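SM80.1 Vicilin (Solanum melongena, PDB 5VF5) is a 7S vicilin of the cupin superfamily that probably serves as a seed storage protein and binds copper in the crystal. Local coordinates at residues Thr265-Met279 and Val309-Ala323. Residues are numbered along the deposited sequence; the frame is centred on the assembly and turned at random.
Sequences TRVVMVVEGNARFEM and VRGNLNVGDVLVIPA. With ACT (acetate ion), chain C.
The ring of Phe277 lies between Gly311 and Leu319. Gly311 N sits over one face, 3.4 Å from Phe277 CZ, where no side chain stands in the way. Over the opposite face Leu319 CD2 makes a CH-pi contact, 4.0 Å from the Phe277 ring centroid. A chi1 of 70° sets Phe277 CG between its own backbone N and carbonyl carbon, which folds the ring over the neighbouring strand. Leu313 CG packs obliquely against Phe277 CD2, while in one of its two conformers Met279 rests SD against Ile321 CG2 and Pro322 CD, and Val268 CG2 meets Ile321 CD1 at 3.7 Å. The side chain of Pro322 comes to about 5 Å from the bound copper ion.

Two antiparallel ladders carry the backbone bonds, 265-272 with 318-321 and 275-279 with 309-313, their register differing by one residue. Where the chain passes between them, a type II turn spans Asn314 to Asp317, and Gly316 N bonds to Val270 O. Beside it Asn314 ND2 donates to Asn274 OD1 (2.8 Å), the amide planes nearly perpendicular at 84°. Water 1 donates to the same Asn274 OD1 and accepts from Val315 N, giving that oxygen two donors.

Charged groups gather on the face bearing Arg276, Glu278 and Arg310. The Glu278 carboxylate stacks parallel over the Arg310 guanidinium, Glu278 OE2 lying 3.4 Å from Arg310 NE, a purely electrostatic salt bridge. Arg276 NH2 adds a weak bond to this oxygen. Apart from this cluster, on strand 265-272, Arg266 NH1 binds an oxygen of an acetate, probably from the crystallisation liquor, and also pairs with Glu229.

The ladders belong to two facing sheets of the C-terminal cupin barrel, packed together through Phe277 on Leu319, Val270 on Leu313 and Met279 on Ile321. Strand 337-344 flanks 265-272, strand 13-14 borders 318-321, and Phe329 and Ile327 of strand 327-331 pack against Phe277 and Leu319.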
# COMPACT_ATOMS: atom_id res chain seq x y z
N THR A 265 -3.81 5.14 -11.38
CA THR A 265 -2.52 4.45 -11.30
C THR A 265 -2.50 3.65 -10.00
O THR A 265 -2.98 4.12 -8.95
CB THR A 265 -1.38 5.48 -11.26
OG1 THR A 265 -1.33 6.17 -12.50
CG2 THR A 265 -0.03 4.85 -11.01
N ARG A 266 -2.00 2.42 -10.08
CA ARG A 266 -1.98 1.51 -8.94
C ARG A 266 -0.59 1.22 -8.47
O ARG A 266 0.29 1.00 -9.28
CB ARG A 266 -2.73 0.21 -9.27
CG ARG A 266 -4.19 0.45 -9.71
CD ARG A 266 -5.10 0.50 -8.47
NE ARG A 266 -6.11 1.50 -8.53
CZ ARG A 266 -7.34 1.33 -8.15
NH1 ARG A 266 -7.79 0.11 -7.81
NH2 ARG A 266 -8.11 2.38 -8.13
N VAL A 267 -0.39 1.27 -7.16
CA VAL A 267 0.87 0.89 -6.56
C VAL A 267 0.63 -0.39 -5.79
O VAL A 267 -0.01 -0.36 -4.72
CB VAL A 267 1.44 2.00 -5.64
CG1 VAL A 267 2.79 1.58 -5.13
CG2 VAL A 267 1.56 3.33 -6.37
N VAL A 268 1.03 -1.50 -6.40
CA VAL A 268 0.66 -2.85 -5.98
C VAL A 268 1.77 -3.48 -5.18
O VAL A 268 2.89 -3.52 -5.68
CB VAL A 268 0.37 -3.71 -7.24
CG1 VAL A 268 0.13 -5.17 -6.89
CG2 VAL A 268 -0.80 -3.07 -7.99
N MET A 269 1.51 -3.89 -3.96
CA MET A 269 2.55 -4.65 -3.18
C MET A 269 2.12 -6.03 -2.83
O MET A 269 0.97 -6.33 -2.44
CB MET A 269 2.97 -4.05 -1.85
CG MET A 269 4.13 -4.82 -1.16
SD MET A 269 4.67 -4.09 0.37
CE MET A 269 3.27 -4.43 1.38
N VAL A 270 3.05 -6.93 -3.07
CA VAL A 270 2.78 -8.35 -2.90
C VAL A 270 2.86 -8.69 -1.43
O VAL A 270 3.82 -8.34 -0.76
CB VAL A 270 3.79 -9.23 -3.65
CG1 VAL A 270 3.45 -10.69 -3.52
CG2 VAL A 270 3.84 -8.82 -5.11
N VAL A 271 1.80 -9.33 -0.94
CA VAL A 271 1.72 -9.79 0.46
C VAL A 271 1.93 -11.29 0.62
O VAL A 271 2.43 -11.68 1.66
CB VAL A 271 0.52 -9.26 1.21
CG1 VAL A 271 0.58 -7.74 1.19
CG2 VAL A 271 -0.76 -9.74 0.61
N GLU A 272 1.52 -12.10 -0.38
CA GLU A 272 1.62 -13.56 -0.35
C GLU A 272 1.90 -14.07 -1.72
O GLU A 272 1.31 -13.57 -2.68
CB GLU A 272 0.30 -14.23 0.16
CG GLU A 272 -0.01 -13.94 1.62
CD GLU A 272 -1.42 -14.32 2.07
OE1 GLU A 272 -2.05 -15.20 1.45
OE2 GLU A 272 -1.92 -13.71 3.04
N GLY A 273 2.80 -15.06 -1.84
CA GLY A 273 2.96 -15.76 -3.09
C GLY A 273 3.83 -15.08 -4.12
O GLY A 273 4.59 -14.15 -3.81
N ASN A 274 3.69 -15.58 -5.35
CA ASN A 274 4.50 -15.17 -6.49
C ASN A 274 3.62 -15.11 -7.72
O ASN A 274 2.64 -15.87 -7.87
CB ASN A 274 5.55 -16.25 -6.76
CG ASN A 274 6.61 -16.30 -5.73
OD1 ASN A 274 7.29 -15.32 -5.50
ND2 ASN A 274 6.72 -17.42 -5.05
N ALA A 275 3.97 -14.21 -8.62
CA ALA A 275 3.31 -14.14 -9.90
C ALA A 275 4.22 -13.68 -11.02
O ALA A 275 5.21 -12.97 -10.79
CB ALA A 275 2.06 -13.24 -9.82
N ARG A 276 3.85 -14.05 -12.22
CA ARG A 276 4.39 -13.52 -13.48
C ARG A 276 3.42 -12.41 -13.87
O ARG A 276 2.22 -12.59 -13.77
CB ARG A 276 4.39 -14.70 -14.51
CG ARG A 276 4.35 -14.51 -16.01
CD ARG A 276 4.22 -15.89 -16.72
NE ARG A 276 4.26 -15.77 -18.18
CZ ARG A 276 3.69 -16.61 -19.06
NH1 ARG A 276 3.01 -17.67 -18.64
NH2 ARG A 276 3.79 -16.39 -20.38
N PHE A 277 3.93 -11.25 -14.29
CA PHE A 277 3.10 -10.23 -14.86
C PHE A 277 3.48 -9.92 -16.28
O PHE A 277 4.67 -10.03 -16.65
CB PHE A 277 3.09 -8.96 -14.01
CG PHE A 277 4.39 -8.19 -14.02
CD1 PHE A 277 4.59 -7.19 -14.97
CD2 PHE A 277 5.37 -8.42 -13.07
CE1 PHE A 277 5.76 -6.44 -14.98
CE2 PHE A 277 6.55 -7.70 -13.09
CZ PHE A 277 6.75 -6.72 -14.06
N GLU A 278 2.53 -9.46 -17.07
CA GLU A 278 2.80 -8.92 -18.40
C GLU A 278 1.95 -7.67 -18.55
O GLU A 278 0.75 -7.70 -18.23
CB GLU A 278 2.43 -9.89 -19.52
CG GLU A 278 3.21 -11.18 -19.45
CD GLU A 278 3.12 -12.01 -20.73
OE1 GLU A 278 2.21 -11.73 -21.57
OE2 GLU A 278 3.98 -12.94 -20.89
N MET A 279 2.54 -6.58 -18.96
CA MET A 279 1.93 -5.30 -19.16
C MET A 279 2.23 -4.85 -20.58
O MET A 279 3.32 -5.14 -21.12
CB MET A 279 2.46 -4.29 -18.12
CG MET A 279 1.71 -2.96 -18.05
SD MET A 279 1.90 -2.03 -16.52
CE MET A 279 3.65 -1.71 -16.62
N VAL A 309 6.27 -5.42 -21.26
CA VAL A 309 6.85 -5.16 -19.97
C VAL A 309 6.50 -6.32 -19.04
O VAL A 309 5.36 -6.56 -18.76
CB VAL A 309 6.40 -3.81 -19.39
CG1 VAL A 309 6.97 -3.57 -18.01
CG2 VAL A 309 6.75 -2.66 -20.33
N ARG A 310 7.50 -7.09 -18.65
CA ARG A 310 7.30 -8.36 -17.99
C ARG A 310 8.24 -8.55 -16.84
O ARG A 310 9.32 -7.98 -16.77
CB ARG A 310 7.41 -9.51 -18.94
CG ARG A 310 6.49 -9.39 -20.12
CD ARG A 310 6.66 -10.49 -21.09
NE ARG A 310 5.71 -10.37 -22.18
CZ ARG A 310 5.72 -11.17 -23.24
NH1 ARG A 310 6.65 -12.14 -23.34
NH2 ARG A 310 4.84 -11.02 -24.20
N GLY A 311 7.81 -9.40 -15.93
CA GLY A 311 8.60 -9.78 -14.81
C GLY A 311 7.93 -10.74 -13.89
O GLY A 311 6.83 -11.26 -14.16
N ASN A 312 8.59 -10.93 -12.77
CA ASN A 312 8.12 -11.74 -11.70
C ASN A 312 8.06 -10.91 -10.45
O ASN A 312 8.87 -10.00 -10.25
CB ASN A 312 9.01 -13.00 -11.58
CG ASN A 312 8.75 -13.94 -12.79
OD1 ASN A 312 9.32 -13.75 -13.87
ND2 ASN A 312 7.76 -14.81 -12.65
N LEU A 313 7.02 -11.17 -9.67
CA LEU A 313 6.79 -10.51 -8.42
C LEU A 313 6.81 -11.47 -7.24
O LEU A 313 6.17 -12.53 -7.28
CB LEU A 313 5.43 -9.79 -8.45
CG LEU A 313 5.35 -8.60 -9.37
CD1 LEU A 313 3.90 -8.20 -9.56
CD2 LEU A 313 6.17 -7.44 -8.79
N ASN A 314 7.50 -11.05 -6.18
CA ASN A 314 7.64 -11.80 -4.95
C ASN A 314 7.16 -10.95 -3.79
O ASN A 314 6.97 -9.72 -3.91
CB ASN A 314 9.13 -12.08 -4.67
CG ASN A 314 9.86 -12.63 -5.83
OD1 ASN A 314 10.99 -12.19 -6.14
ND2 ASN A 314 9.26 -13.61 -6.48
N VAL A 315 7.00 -11.60 -2.65
CA VAL A 315 6.55 -10.92 -1.44
C VAL A 315 7.39 -9.67 -1.16
O VAL A 315 8.61 -9.72 -1.17
CB VAL A 315 6.51 -11.87 -0.24
CG1 VAL A 315 6.28 -11.09 1.05
CG2 VAL A 315 5.43 -12.91 -0.41
N GLY A 316 6.70 -8.54 -0.95
CA GLY A 316 7.33 -7.26 -0.63
C GLY A 316 7.72 -6.41 -1.84
O GLY A 316 8.08 -5.25 -1.68
N ASP A 317 7.63 -6.98 -3.04
CA ASP A 317 7.89 -6.24 -4.25
C ASP A 317 6.71 -5.33 -4.57
O ASP A 317 5.56 -5.65 -4.21
CB ASP A 317 8.06 -7.16 -5.46
CG ASP A 317 9.34 -7.99 -5.42
OD1 ASP A 317 10.27 -7.71 -4.63
OD2 ASP A 317 9.36 -8.95 -6.23
N VAL A 318 6.99 -4.26 -5.28
CA VAL A 318 6.00 -3.32 -5.78
C VAL A 318 6.00 -3.25 -7.30
O VAL A 318 7.06 -3.21 -7.94
CB VAL A 318 6.24 -1.93 -5.15
CG1 VAL A 318 5.48 -0.83 -5.86
CG2 VAL A 318 5.91 -1.98 -3.67
N LEU A 319 4.80 -3.19 -7.88
CA LEU A 319 4.64 -2.85 -9.27
C LEU A 319 3.74 -1.65 -9.37
O LEU A 319 2.65 -1.67 -8.80
CB LEU A 319 4.02 -3.99 -10.06
CG LEU A 319 3.91 -3.78 -11.56
CD1 LEU A 319 5.25 -3.66 -12.27
CD2 LEU A 319 3.09 -4.89 -12.19
N VAL A 320 4.14 -0.65 -10.14
CA VAL A 320 3.28 0.48 -10.44
C VAL A 320 2.60 0.17 -11.79
O VAL A 320 3.28 -0.10 -12.78
CB VAL A 320 4.07 1.79 -10.51
CG1 VAL A 320 3.17 2.92 -10.98
CG2 VAL A 320 4.71 2.10 -9.16
N ILE A 321 1.28 0.21 -11.80
CA ILE A 321 0.52 0.01 -13.02
C ILE A 321 -0.02 1.40 -13.42
O ILE A 321 -1.02 1.86 -12.81
CB ILE A 321 -0.69 -0.94 -12.83
CG1 ILE A 321 -0.29 -2.23 -12.05
CG2 ILE A 321 -1.28 -1.24 -14.23
CD1 ILE A 321 -1.51 -3.04 -11.67
N PRO A 322 0.56 2.04 -14.44
CA PRO A 322 -0.01 3.32 -14.86
C PRO A 322 -1.44 3.14 -15.40
O PRO A 322 -1.79 2.07 -15.94
CB PRO A 322 0.93 3.78 -15.97
CG PRO A 322 2.16 2.99 -15.78
CD PRO A 322 1.77 1.68 -15.20
N ALA A 323 -2.25 4.20 -15.31
CA ALA A 323 -3.58 4.17 -15.82
C ALA A 323 -3.60 3.85 -17.33
O ALA A 323 -2.67 4.21 -18.09
CB ALA A 323 -4.28 5.48 -15.58
C ACT C . -5.65 -3.00 -9.39
O ACT C . -6.55 -2.35 -8.78
OXT ACT C . -5.52 -2.90 -10.63
CH3 ACT C . -4.72 -3.96 -8.68
O HOH W 1 7.35 -14.46 -2.79